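Local coordinates for protein putative esterase (Uncultured bacterium, PDB 7C4D) that probably hydrolyses carboxylic esters, as a marine bacterial esterase of the alpha/beta hydrolase fold, at residues R17-S22 / V52-Q57; E24-L29 / D48-Y53; S70-A75 / A102-A107; N86-N91 / P110-K115. All coordinates share one frame; numbering follows the deposited sequence.

Contact 1 of 4, residues R17-S22 / V52-Q57; sequences RKKGES and VYLIDQ
Lys18 and Tyr53 lie side by side and point the same way. CG of Lys18 is anti to the backbone N (chi1 178°) and the chain beyond it is extended, which runs the methylenes past the phenol: CG sits over one face of the ring toward its rim, and CD meets CZ of Tyr53 at 3.6 Å. A long aliphatic stem with a charged tip suits this exposed border, since it covers an aromatic ring and still delivers its ammonium to a polar partner, here the OE1 of Gln51. On the other face of the sheet Arg17 and Leu54 cross obliquely. In the modelled conformer of Arg17, one of two, the guanidinium lays one face against CD1 of Leu54. Lys19 turns its end away, and the beta-branched Val52 opposite it sets CB 3.4 Å from O of Lys19.

The backbones are antiparallel. Arg17 and Leu54 form a hydrogen-bonded pair, with N of Leu54 2.8 Å from O of Arg17 in a nearly straight bond; Lys19 and Val52 form the next such pair, and Lys18 with Tyr53 the non-hydrogen-bonded pair between them. Helix 40-46 covers Val52 and Leu54. The chemistry is thus that of a sheet margin: backbone bonds fix the register, while the aliphatic stem of Lys18 shields the buried ring of Tyr53 and keeps its charge at the surface.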
loop_
_atom_site.group_PDB
_atom_site.type_symbol
_atom_site.label_atom_id
_atom_site.label_comp_id
_atom_site.label_asym_id
_atom_site.label_seq_id
_atom_site.Cartn_x
_atom_site.Cartn_y
_atom_site.Cartn_z
ATOM N N ARG A 17 -3.642 13.676 -4.030
ATOM C CA ARG A 17 -2.866 14.908 -4.101
ATOM C C ARG A 17 -1.785 14.720 -5.169
ATOM O O ARG A 17 -1.230 13.627 -5.307
ATOM C CB ARG A 17 -2.202 15.188 -2.746
ATOM C CG ARG A 17 -3.151 15.655 -1.653
ATOM C CD ARG A 17 -2.463 16.394 -0.514
ATOM N NE ARG A 17 -1.546 15.540 0.227
ATOM C CZ ARG A 17 -0.234 15.756 0.333
ATOM N NH1 ARG A 17 0.541 14.928 1.022
ATOM N NH2 ARG A 17 0.290 16.828 -0.228
ATOM N N LYS A 18 -1.486 15.783 -5.921
ATOM C CA LYS A 18 -0.502 15.739 -6.997
ATOM C C LYS A 18 0.687 16.637 -6.654
ATOM O O LYS A 18 0.492 17.789 -6.324
ATOM C CB LYS A 18 -1.161 16.199 -8.298
ATOM C CG LYS A 18 -0.242 16.256 -9.508
ATOM C CD LYS A 18 -1.021 16.471 -10.768
ATOM C CE LYS A 18 -0.142 16.908 -11.906
ATOM N NZ LYS A 18 -0.975 17.315 -13.054
ATOM N N LYS A 19 1.897 16.084 -6.675
ATOM C CA LYS A 19 3.134 16.832 -6.531
ATOM C C LYS A 19 3.904 16.696 -7.838
ATOM O O LYS A 19 4.164 15.573 -8.280
ATOM C CB LYS A 19 3.984 16.230 -5.406
ATOM C CG LYS A 19 3.277 15.949 -4.074
ATOM C CD LYS A 19 2.826 17.190 -3.323
ATOM C CE LYS A 19 3.948 18.126 -2.945
ATOM N NZ LYS A 19 3.409 19.438 -2.534
ATOM N N GLY A 20 4.229 17.833 -8.460
ATOM C CA GLY A 20 5.017 17.860 -9.681
ATOM C C GLY A 20 4.123 18.217 -10.862
ATOM O O GLY A 20 3.019 17.683 -10.967
ATOM N N GLU A 21 4.626 19.105 -11.738
ATOM C CA GLU A 21 3.886 19.637 -12.874
ATOM C C GLU A 21 4.377 19.049 -14.205
ATOM O O GLU A 21 3.650 19.091 -15.190
ATOM C CB GLU A 21 3.957 21.168 -12.859
ATOM C CG GLU A 21 2.618 21.850 -13.113
ATOM C CD GLU A 21 2.659 23.119 -13.958
ATOM O OE1 GLU A 21 3.662 23.862 -13.884
ATOM O OE2 GLU A 21 1.686 23.359 -14.701
ATOM N N SER A 22 5.592 18.489 -14.248
ATOM C CA SER A 22 6.108 17.935 -15.500
ATOM C C SER A 22 6.762 16.563 -15.327
ATOM O O SER A 22 7.218 16.197 -14.238
ATOM C CB SER A 22 6.984 18.921 -16.249
ATOM O OG SER A 22 8.182 19.159 -15.530
ATOM N N VAL A 52 3.652 13.197 -9.683
ATOM C CA VAL A 52 3.361 12.180 -8.700
ATOM C C VAL A 52 1.942 12.352 -8.151
ATOM O O VAL A 52 1.588 13.430 -7.658
ATOM C CB VAL A 52 4.385 12.220 -7.556
ATOM C CG1 VAL A 52 4.137 11.078 -6.581
ATOM C CG2 VAL A 52 5.831 12.214 -8.069
ATOM N N TYR A 53 1.168 11.255 -8.192
ATOM C CA TYR A 53 -0.172 11.189 -7.610
ATOM C C TYR A 53 -0.160 10.312 -6.359
ATOM O O TYR A 53 0.205 9.131 -6.422
ATOM C CB TYR A 53 -1.170 10.633 -8.622
ATOM C CG TYR A 53 -1.391 11.520 -9.816
ATOM C CD1 TYR A 53 -0.520 11.486 -10.889
ATOM C CD2 TYR A 53 -2.459 12.403 -9.865
ATOM C CE1 TYR A 53 -0.705 12.308 -11.981
ATOM C CE2 TYR A 53 -2.672 13.228 -10.951
ATOM C CZ TYR A 53 -1.788 13.168 -12.014
ATOM O OH TYR A 53 -1.986 13.939 -13.116
ATOM N N LEU A 54 -0.445 10.936 -5.210
ATOM C CA LEU A 54 -0.523 10.234 -3.937
ATOM C C LEU A 54 -2.000 9.949 -3.687
ATOM O O LEU A 54 -2.774 10.866 -3.384
ATOM C CB LEU A 54 0.038 11.107 -2.816
ATOM C CG LEU A 54 1.471 11.621 -2.960
ATOM C CD1 LEU A 54 1.796 12.489 -1.771
ATOM C CD2 LEU A 54 2.451 10.465 -2.997
ATOM N N ILE A 55 -2.362 8.678 -3.886
ATOM C CA ILE A 55 -3.743 8.209 -3.879
ATOM C C ILE A 55 -4.020 7.601 -2.506
ATOM O O ILE A 55 -3.131 6.966 -1.917
ATOM C CB ILE A 55 -3.917 7.193 -5.023
ATOM C CG1 ILE A 55 -4.074 7.884 -6.382
ATOM C CG2 ILE A 55 -5.039 6.215 -4.747
ATOM C CD1 ILE A 55 -5.388 8.501 -6.552
ATOM N N ASP A 56 -5.211 7.903 -1.959
ATOM C CA ASP A 56 -5.748 7.223 -0.781
ATOM C C ASP A 56 -6.649 6.118 -1.340
ATOM O O ASP A 56 -7.486 6.386 -2.188
ATOM C CB ASP A 56 -6.543 8.172 0.130
ATOM C CG ASP A 56 -5.731 9.188 0.932
ATOM O OD1 ASP A 56 -4.508 9.102 0.934
ATOM O OD2 ASP A 56 -6.328 10.026 1.603
ATOM N N GLN A 57 -6.386 4.860 -0.997
ATOM C CA GLN A 57 -7.222 3.789 -1.535
ATOM C C GLN A 57 -8.533 3.683 -0.750
ATOM O O GLN A 57 -8.627 4.253 0.344
ATOM C CB GLN A 57 -6.431 2.489 -1.543
ATOM C CG GLN A 57 -5.289 2.537 -2.554
ATOM C CD GLN A 57 -4.540 1.245 -2.520
ATOM O OE1 GLN A 57 -4.858 0.300 -3.247
ATOM N NE2 GLN A 57 -3.601 1.180 -1.595
#

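Contact 2 of 4, residues E24-L29 / D48-Y53; sequences EPLIIL and DYFQVY
Four backbone hydrogen bonds tie Glu24, Leu26 and Ile28 to Gln51 and Tyr53. Gln51 N donates to O of Glu24 and its own O accepts from Leu26 N, at 2.9 Å; Tyr53 N then reaches O of Leu26 at 2.8 Å, and Ile28 N closes on O of Tyr53. Pro25, which has no N-H, needs none toward strand 51-55, because Glu24 O and Leu26 N and O make those bonds. Beside this pairing, a water accepts from Glu24 N and donates to O of Tyr49.

Leu26 and Phe50 carry the packing. Chi1 of 174° sets CG of Leu26 anti to its backbone N, and chi2 of 55° then turns CD2 off-centre to the Phe50 ring, 4.3 Å from its centroid, while O of Glu24 lies at the ring edge. Farther along, CD1 of Ile28 touches CG1 of Val52 at 3.7 Å. Branched aliphatic residues suit a sheet interior covered by helix 40-46. This is the parallel strand pair of a beta-alpha-beta crossover in the alpha/beta hydrolase fold.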
loop_
_atom_site.group_PDB
_atom_site.type_symbol
_atom_site.label_atom_id
_atom_site.label_comp_id
_atom_site.label_asym_id
_atom_site.label_seq_id
_atom_site.Cartn_x
_atom_site.Cartn_y
_atom_site.Cartn_z
ATOM N N GLU A 24 6.518 12.144 -16.774
ATOM C CA GLU A 24 5.556 11.056 -16.863
ATOM C C GLU A 24 4.792 10.930 -15.544
ATOM O O GLU A 24 5.324 11.243 -14.480
ATOM C CB GLU A 24 6.271 9.740 -17.138
ATOM C CG GLU A 24 7.113 9.750 -18.398
ATOM C CD GLU A 24 7.943 8.477 -18.476
ATOM O OE1 GLU A 24 7.835 7.612 -17.561
ATOM O OE2 GLU A 24 8.679 8.339 -19.447
ATOM N N PRO A 25 3.525 10.469 -15.552
ATOM C CA PRO A 25 2.778 10.324 -14.305
ATOM C C PRO A 25 3.381 9.171 -13.535
ATOM O O PRO A 25 3.925 8.229 -14.110
ATOM C CB PRO A 25 1.368 9.938 -14.739
ATOM C CG PRO A 25 1.338 10.406 -16.182
ATOM C CD PRO A 25 2.718 10.143 -16.732
ATOM N N LEU A 26 3.299 9.302 -12.214
ATOM C CA LEU A 26 3.761 8.288 -11.297
ATOM C C LEU A 26 2.701 8.213 -10.199
ATOM O O LEU A 26 2.487 9.184 -9.476
ATOM C CB LEU A 26 5.140 8.708 -10.775
ATOM C CG LEU A 26 5.761 7.839 -9.670
ATOM C CD1 LEU A 26 5.833 6.391 -10.091
ATOM C CD2 LEU A 26 7.169 8.346 -9.321
ATOM N N ILE A 27 2.054 7.049 -10.097
ATOM C CA ILE A 27 1.018 6.817 -9.109
ATOM C C ILE A 27 1.610 6.004 -7.968
ATOM O O ILE A 27 2.211 4.952 -8.230
ATOM C CB ILE A 27 -0.213 6.115 -9.756
ATOM C CG1 ILE A 27 -0.872 6.992 -10.823
ATOM C CG2 ILE A 27 -1.214 5.689 -8.686
ATOM C CD1 ILE A 27 -2.003 6.340 -11.621
ATOM N N ILE A 28 1.412 6.479 -6.721
ATOM C CA ILE A 28 1.893 5.738 -5.559
ATOM C C ILE A 28 0.677 5.228 -4.760
ATOM O O ILE A 28 -0.240 5.996 -4.487
ATOM C CB ILE A 28 2.865 6.599 -4.725
ATOM C CG1 ILE A 28 3.950 7.228 -5.601
ATOM C CG2 ILE A 28 3.485 5.867 -3.541
ATOM C CD1 ILE A 28 5.052 7.984 -4.791
ATOM N N LEU A 29 0.677 3.933 -4.415
ATOM C CA LEU A 29 -0.383 3.272 -3.649
ATOM C C LEU A 29 0.179 2.718 -2.340
ATOM O O LEU A 29 1.038 1.825 -2.325
ATOM C CB LEU A 29 -0.996 2.118 -4.456
ATOM C CG LEU A 29 -1.582 2.445 -5.819
ATOM C CD1 LEU A 29 -2.239 1.201 -6.397
ATOM C CD2 LEU A 29 -2.596 3.550 -5.689
ATOM N N ASP A 48 10.483 16.121 -8.660
ATOM C CA ASP A 48 11.341 16.840 -9.593
ATOM C C ASP A 48 11.361 16.169 -10.964
ATOM O O ASP A 48 11.753 16.822 -11.927
ATOM C CB ASP A 48 12.786 16.925 -9.113
ATOM C CG ASP A 48 12.966 17.696 -7.812
ATOM O OD1 ASP A 48 12.117 18.524 -7.489
ATOM O OD2 ASP A 48 13.920 17.391 -7.104
ATOM N N TYR A 49 10.982 14.876 -11.052
ATOM C CA TYR A 49 11.137 14.169 -12.309
ATOM C C TYR A 49 9.800 13.661 -12.856
ATOM O O TYR A 49 9.700 13.278 -14.023
ATOM C CB TYR A 49 12.138 13.022 -12.140
ATOM C CG TYR A 49 13.406 13.458 -11.454
ATOM C CD1 TYR A 49 14.368 14.211 -12.124
ATOM C CD2 TYR A 49 13.624 13.155 -10.125
ATOM C CE1 TYR A 49 15.493 14.672 -11.470
ATOM C CE2 TYR A 49 14.778 13.556 -9.480
ATOM C CZ TYR A 49 15.712 14.322 -10.156
ATOM O OH TYR A 49 16.845 14.675 -9.508
ATOM N N PHE A 50 8.774 13.612 -12.012
ATOM C CA PHE A 50 7.529 12.963 -12.417
ATOM C C PHE A 50 6.368 13.796 -11.915
ATOM O O PHE A 50 6.576 14.653 -11.062
ATOM C CB PHE A 50 7.436 11.535 -11.852
ATOM C CG PHE A 50 8.531 10.572 -12.289
ATOM C CD1 PHE A 50 8.406 9.815 -13.446
ATOM C CD2 PHE A 50 9.655 10.369 -11.509
ATOM C CE1 PHE A 50 9.400 8.926 -13.837
ATOM C CE2 PHE A 50 10.628 9.452 -11.878
ATOM C CZ PHE A 50 10.527 8.757 -13.063
ATOM N N GLN A 51 5.170 13.518 -12.450
ATOM C CA GLN A 51 3.924 14.062 -11.937
ATOM C C GLN A 51 3.359 13.030 -10.978
ATOM O O GLN A 51 2.750 12.069 -11.422
ATOM C CB GLN A 51 2.969 14.349 -13.102
ATOM C CG GLN A 51 3.499 15.453 -14.029
ATOM C CD GLN A 51 2.465 15.815 -15.060
ATOM O OE1 GLN A 51 1.423 16.377 -14.752
ATOM N NE2 GLN A 51 2.698 15.389 -16.281
ATOM N N VAL A 52 3.652 13.197 -9.683
ATOM C CA VAL A 52 3.361 12.180 -8.700
ATOM C C VAL A 52 1.942 12.352 -8.151
ATOM O O VAL A 52 1.588 13.430 -7.658
ATOM C CB VAL A 52 4.385 12.220 -7.556
ATOM C CG1 VAL A 52 4.137 11.078 -6.581
ATOM C CG2 VAL A 52 5.831 12.214 -8.069
ATOM N N TYR A 53 1.168 11.255 -8.192
ATOM C CA TYR A 53 -0.172 11.189 -7.610
ATOM C C TYR A 53 -0.160 10.312 -6.359
ATOM O O TYR A 53 0.205 9.131 -6.422
ATOM C CB TYR A 53 -1.170 10.633 -8.622
ATOM C CG TYR A 53 -1.391 11.520 -9.816
ATOM C CD1 TYR A 53 -0.520 11.486 -10.889
ATOM C CD2 TYR A 53 -2.459 12.403 -9.865
ATOM C CE1 TYR A 53 -0.705 12.308 -11.981
ATOM C CE2 TYR A 53 -2.672 13.228 -10.951
ATOM C CZ TYR A 53 -1.788 13.168 -12.014
ATOM O OH TYR A 53 -1.986 13.939 -13.116
HETATM O O HOH W 1 9.497 11.482 -16.125
#

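Contact 3 of 4, residues S70-A75 / A102-A107; sequences SYESMA and AMWFTA
Tyr71 and Ala75 face Trp104 and Phe105 where two helices cross at 70°, their axes approaching to 8.8 Å. Trp104 has two conformers, and what follows holds for the modelled one. CB of Tyr71 stands over the five-membered ring of Trp104, 3.6 Å from its centroid and only 7° off the ring normal, a well-centred CH-pi contact. The phenol itself has slid aside: the two ring planes are 27° apart but barely overlap, and the OH goes on to the backbone O of Ile202. At the far rim of the indole, the bent chain of Glu72 brings OE2 to 3.3 Å from CZ3 of Trp104, the carboxylate plane almost perpendicular to the ring.

Ala75 suits the nearest approach of the backbones, where its small CB reaches CB of Phe105 at 4.2 Å. The first turn of its helix is closed by Ser70, an N-cap whose OG accepts from Ser73 N at 3.2 Å.

Helix 71-84 thereby leans its first turns on the middle of helix 97-108. Phe105 continues the packing, reaching Leu78 and Ile82 of the former and Val113 of strand 113-119, while Ala102 and Met103 rest on Leu116 and Val118 of that same strand.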
loop_
_atom_site.group_PDB
_atom_site.type_symbol
_atom_site.label_atom_id
_atom_site.label_comp_id
_atom_site.label_asym_id
_atom_site.label_seq_id
_atom_site.Cartn_x
_atom_site.Cartn_y
_atom_site.Cartn_z
ATOM N N SER A 70 -11.892 -6.120 -2.215
ATOM C CA SER A 70 -11.174 -7.101 -3.006
ATOM C C SER A 70 -10.186 -6.362 -3.925
ATOM O O SER A 70 -10.384 -5.180 -4.173
ATOM C CB SER A 70 -12.178 -7.894 -3.786
ATOM O OG SER A 70 -12.600 -7.176 -4.933
ATOM N N TYR A 71 -9.178 -7.065 -4.475
ATOM C CA TYR A 71 -8.137 -6.470 -5.288
ATOM C C TYR A 71 -8.749 -6.098 -6.620
ATOM O O TYR A 71 -8.290 -5.181 -7.308
ATOM C CB TYR A 71 -6.928 -7.397 -5.418
ATOM C CG TYR A 71 -6.051 -7.414 -4.189
ATOM C CD1 TYR A 71 -5.446 -6.234 -3.758
ATOM C CD2 TYR A 71 -5.758 -8.584 -3.497
ATOM C CE1 TYR A 71 -4.688 -6.180 -2.608
ATOM C CE2 TYR A 71 -4.933 -8.567 -2.379
ATOM C CZ TYR A 71 -4.408 -7.350 -1.932
ATOM O OH TYR A 71 -3.584 -7.194 -0.852
ATOM N N GLU A 72 -9.820 -6.814 -6.951
ATOM C CA GLU A 72 -10.551 -6.538 -8.175
ATOM C C GLU A 72 -11.135 -5.126 -8.092
ATOM O O GLU A 72 -11.038 -4.352 -9.038
ATOM C CB GLU A 72 -11.636 -7.599 -8.365
ATOM C CG GLU A 72 -12.562 -7.346 -9.533
ATOM C CD GLU A 72 -11.920 -7.567 -10.889
ATOM O OE1 GLU A 72 -12.151 -6.725 -11.779
ATOM O OE2 GLU A 72 -11.202 -8.585 -11.052
ATOM N N SER A 73 -11.735 -4.802 -6.944
ATOM C CA SER A 73 -12.463 -3.553 -6.784
ATOM C C SER A 73 -11.468 -2.407 -6.654
ATOM O O SER A 73 -11.687 -1.351 -7.247
ATOM C CB SER A 73 -13.430 -3.587 -5.603
ATOM O OG SER A 73 -12.743 -3.662 -4.367
ATOM N N MET A 74 -10.391 -2.650 -5.881
ATOM C CA MET A 74 -9.320 -1.678 -5.681
ATOM C C MET A 74 -8.626 -1.385 -7.005
ATOM O O MET A 74 -8.419 -0.228 -7.304
ATOM C CB MET A 74 -8.349 -2.120 -4.583
ATOM C CG MET A 74 -9.020 -2.063 -3.223
ATOM S SD MET A 74 -8.080 -2.123 -1.693
ATOM C CE MET A 74 -7.470 -3.802 -1.777
ATOM N N ALA A 75 -8.435 -2.418 -7.854
ATOM C CA ALA A 75 -7.883 -2.285 -9.200
ATOM C C ALA A 75 -8.773 -1.416 -10.060
ATOM O O ALA A 75 -8.279 -0.651 -10.897
ATOM C CB ALA A 75 -7.694 -3.630 -9.861
ATOM N N ALA A 102 -1.576 -3.033 -7.555
ATOM C CA ALA A 102 -0.852 -2.562 -8.725
ATOM C C ALA A 102 -0.580 -3.736 -9.668
ATOM O O ALA A 102 -0.753 -3.605 -10.868
ATOM C CB ALA A 102 0.418 -1.851 -8.283
ATOM N N MET A 103 -0.181 -4.886 -9.110
ATOM C CA MET A 103 0.046 -6.086 -9.903
ATOM C C MET A 103 -1.249 -6.555 -10.587
ATOM O O MET A 103 -1.213 -6.815 -11.794
ATOM C CB MET A 103 0.648 -7.188 -9.037
ATOM C CG MET A 103 2.100 -6.976 -8.748
ATOM S SD MET A 103 2.823 -8.419 -7.965
ATOM C CE MET A 103 2.304 -8.229 -6.254
ATOM N N TRP A 104 -2.387 -6.561 -9.847
ATOM C CA TRP A 104 -3.706 -6.874 -10.409
ATOM C C TRP A 104 -4.008 -5.954 -11.583
ATOM O O TRP A 104 -4.283 -6.436 -12.678
ATOM C CB TRP A 104 -4.820 -6.761 -9.356
ATOM C CG TRP A 104 -5.172 -8.059 -8.706
ATOM C CD1 TRP A 104 -4.464 -8.715 -7.743
ATOM C CD2 TRP A 104 -6.324 -8.875 -8.990
ATOM N NE1 TRP A 104 -5.097 -9.879 -7.396
ATOM C CE2 TRP A 104 -6.242 -10.004 -8.144
ATOM C CE3 TRP A 104 -7.419 -8.751 -9.854
ATOM C CZ2 TRP A 104 -7.214 -11.008 -8.153
ATOM C CZ3 TRP A 104 -8.376 -9.746 -9.862
ATOM C CH2 TRP A 104 -8.272 -10.860 -9.025
ATOM N N PHE A 105 -3.926 -4.631 -11.333
ATOM C CA PHE A 105 -4.190 -3.631 -12.356
ATOM C C PHE A 105 -3.301 -3.788 -13.594
ATOM O O PHE A 105 -3.781 -3.603 -14.711
ATOM C CB PHE A 105 -4.213 -2.200 -11.801
ATOM C CG PHE A 105 -4.289 -1.157 -12.891
ATOM C CD1 PHE A 105 -5.518 -0.712 -13.375
ATOM C CD2 PHE A 105 -3.126 -0.629 -13.456
ATOM C CE1 PHE A 105 -5.572 0.194 -14.430
ATOM C CE2 PHE A 105 -3.184 0.300 -14.489
ATOM C CZ PHE A 105 -4.406 0.708 -14.970
ATOM N N THR A 106 -2.011 -4.096 -13.381
ATOM C CA THR A 106 -1.006 -4.146 -14.438
ATOM C C THR A 106 -1.241 -5.357 -15.354
ATOM O O THR A 106 -1.109 -5.247 -16.570
ATOM C CB THR A 106 0.411 -4.191 -13.822
ATOM O OG1 THR A 106 0.641 -2.944 -13.155
ATOM C CG2 THR A 106 1.519 -4.460 -14.823
ATOM N N ALA A 107 -1.517 -6.524 -14.755
ATOM C CA ALA A 107 -1.870 -7.732 -15.490
ATOM C C ALA A 107 -3.180 -7.542 -16.296
ATOM O O ALA A 107 -3.230 -7.870 -17.470
ATOM C CB ALA A 107 -1.970 -8.873 -14.508
#

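Contact 4 of 4, residues N86-N91 / P110-K115; sequences NLESVN and PDKVKK. With EDO (1,2-ethanediol), chain B.
Lys112 bends its ammonium to the loop at Glu88, where it has three acceptors. NZ of Lys112 donates to the backbone O of Glu88 at 2.8 Å, makes a longer salt bridge of 3.4 Å with OE2 of Glu88, and has a weak bond to O of Leu87. Bends at chi2 and chi3 fold the lysine stem toward these oxygens. Between the backbones, Val90 N donates to O of Lys112 at 2.9 Å, and O of Val90 accepts from Lys114 N at 2.8 Å.

The Lys114 stem passes close to the small Ser89, whose OG is 3.2 Å from NZ of Lys114. Asn91 sets OD1 3.6 Å from CB of Lys115, while its ND2 is held by OE1 of Glu24 and O of Pro25. An ethanediol, probably from the crystallisation liquor, places O2 2.8 Å from O of Pro110 and equally near O of Val113. The Lys112 ammonium thus serves Glu88 O, and weakly Leu87 O, in the loop before the strand, and its charge is probably partly balanced by the Glu88 carboxylate.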
loop_
_atom_site.group_PDB
_atom_site.type_symbol
_atom_site.label_atom_id
_atom_site.label_comp_id
_atom_site.label_asym_id
_atom_site.label_seq_id
_atom_site.Cartn_x
_atom_site.Cartn_y
_atom_site.Cartn_z
ATOM N N ASN A 86 -7.284 11.443 -17.231
ATOM C CA ASN A 86 -6.855 11.394 -18.626
ATOM C C ASN A 86 -5.406 10.964 -18.805
ATOM O O ASN A 86 -4.734 11.469 -19.691
ATOM C CB ASN A 86 -7.096 12.703 -19.379
ATOM C CG ASN A 86 -8.564 12.924 -19.641
ATOM O OD1 ASN A 86 -9.153 13.852 -19.103
ATOM N ND2 ASN A 86 -9.167 12.046 -20.424
ATOM N N LEU A 87 -4.957 9.979 -18.017
ATOM C CA LEU A 87 -3.584 9.518 -18.113
ATOM C C LEU A 87 -3.565 8.333 -19.075
ATOM O O LEU A 87 -4.358 7.403 -18.934
ATOM C CB LEU A 87 -3.050 9.170 -16.714
ATOM C CG LEU A 87 -3.227 10.251 -15.639
ATOM C CD1 LEU A 87 -2.928 9.727 -14.235
ATOM C CD2 LEU A 87 -2.418 11.503 -15.946
ATOM N N GLU A 88 -2.670 8.399 -20.065
ATOM C CA GLU A 88 -2.544 7.376 -21.090
ATOM C C GLU A 88 -1.803 6.160 -20.533
ATOM O O GLU A 88 -2.313 5.031 -20.596
ATOM C CB GLU A 88 -1.850 7.950 -22.331
ATOM C CG GLU A 88 -2.454 7.446 -23.633
ATOM C CD GLU A 88 -3.968 7.293 -23.594
ATOM O OE1 GLU A 88 -4.671 8.320 -23.472
ATOM O OE2 GLU A 88 -4.445 6.143 -23.657
ATOM N N SER A 89 -0.588 6.405 -20.015
ATOM C CA SER A 89 0.233 5.341 -19.473
ATOM C C SER A 89 1.046 5.870 -18.291
ATOM O O SER A 89 1.499 7.014 -18.307
ATOM C CB SER A 89 1.089 4.715 -20.537
ATOM O OG SER A 89 2.062 5.632 -20.989
ATOM N N VAL A 90 1.210 5.018 -17.272
ATOM C CA VAL A 90 1.648 5.492 -15.980
ATOM C C VAL A 90 2.718 4.587 -15.407
ATOM O O VAL A 90 2.696 3.373 -15.620
ATOM C CB VAL A 90 0.485 5.599 -14.984
ATOM C CG1 VAL A 90 -0.483 6.686 -15.374
ATOM C CG2 VAL A 90 -0.176 4.260 -14.654
ATOM N N ASN A 91 3.586 5.212 -14.601
ATOM C CA ASN A 91 4.432 4.469 -13.684
ATOM C C ASN A 91 3.653 4.256 -12.390
ATOM O O ASN A 91 2.884 5.116 -11.998
ATOM C CB ASN A 91 5.718 5.237 -13.373
ATOM C CG ASN A 91 6.569 5.432 -14.608
ATOM O OD1 ASN A 91 7.065 4.471 -15.170
ATOM N ND2 ASN A 91 6.663 6.663 -15.072
ATOM N N PRO A 110 -1.972 -4.046 -19.042
ATOM C CA PRO A 110 -0.532 -3.811 -19.153
ATOM C C PRO A 110 -0.213 -2.624 -20.049
ATOM O O PRO A 110 0.881 -2.057 -19.973
ATOM C CB PRO A 110 0.020 -5.079 -19.823
ATOM C CG PRO A 110 -1.210 -5.729 -20.486
ATOM C CD PRO A 110 -2.381 -5.346 -19.603
ATOM N N ASP A 111 -1.191 -2.267 -20.890
ATOM C CA ASP A 111 -1.010 -1.277 -21.937
ATOM C C ASP A 111 -1.040 0.118 -21.317
ATOM O O ASP A 111 -0.567 1.076 -21.913
ATOM C CB ASP A 111 -2.097 -1.434 -23.005
ATOM C CG ASP A 111 -3.497 -1.189 -22.456
ATOM O OD1 ASP A 111 -3.944 -1.935 -21.533
ATOM O OD2 ASP A 111 -4.112 -0.231 -22.910
ATOM N N LYS A 112 -1.625 0.228 -20.119
ATOM C CA LYS A 112 -1.653 1.474 -19.374
ATOM C C LYS A 112 -0.454 1.619 -18.417
ATOM O O LYS A 112 -0.333 2.639 -17.729
ATOM C CB LYS A 112 -2.908 1.539 -18.504
ATOM C CG LYS A 112 -4.223 1.132 -19.159
ATOM C CD LYS A 112 -4.752 2.120 -20.183
ATOM C CE LYS A 112 -4.919 3.531 -19.665
ATOM N NZ LYS A 112 -5.032 4.515 -20.772
ATOM N N VAL A 113 0.427 0.614 -18.330
ATOM C CA VAL A 113 1.502 0.736 -17.361
ATOM C C VAL A 113 2.857 0.824 -18.051
ATOM O O VAL A 113 3.192 -0.042 -18.839
ATOM C CB VAL A 113 1.459 -0.428 -16.366
ATOM C CG1 VAL A 113 2.526 -0.280 -15.287
ATOM C CG2 VAL A 113 0.079 -0.562 -15.732
ATOM N N LYS A 114 3.660 1.826 -17.697
ATOM C CA LYS A 114 4.971 1.935 -18.312
ATOM C C LYS A 114 5.941 1.062 -17.536
ATOM O O LYS A 114 6.623 0.248 -18.122
ATOM C CB LYS A 114 5.493 3.374 -18.332
ATOM C CG LYS A 114 4.617 4.409 -19.022
ATOM C CD LYS A 114 4.999 5.819 -18.619
ATOM C CE LYS A 114 4.265 6.927 -19.348
ATOM N NZ LYS A 114 4.826 7.165 -20.700
ATOM N N LYS A 115 6.026 1.248 -16.216
ATOM C CA LYS A 115 6.921 0.432 -15.419
ATOM C C LYS A 115 6.290 0.276 -14.050
ATOM O O LYS A 115 5.521 1.142 -13.643
ATOM C CB LYS A 115 8.283 1.109 -15.232
ATOM C CG LYS A 115 9.185 1.206 -16.451
ATOM C CD LYS A 115 10.659 1.243 -16.056
ATOM C CE LYS A 115 11.533 1.378 -17.280
ATOM N NZ LYS A 115 11.392 2.746 -17.831
HETATM C C1 EDO B . 3.107 1.675 -22.222
HETATM O O1 EDO B . 4.525 1.826 -22.158
HETATM C C2 EDO B . 2.764 0.282 -22.588
HETATM O O2 EDO B . 2.728 -0.660 -21.517
#

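Contacts 1, 2 and 4 follow one another across the mixed sheet: strand 16-19 pairs with 51-55, 51-55 with 25-29, and 25-29 borders 90-95, which contact 4 joins to 113-119. Contacts 1 and 2 share Val52 and Tyr53, their centres about 6 Å apart; both end on strand 51-55 and close before contacts 3 and 4 open. Contact 4 has its centre about 11 Å from that of contact 2. Contact 3 packs helix 71-84 on helix 97-108, its centre about 14 Å from that of contact 4, and the segments of these two alternate along the chain. Strand 90-95 leads into helix 97-108 through Ser96, consistent with a nucleophile elbow between them.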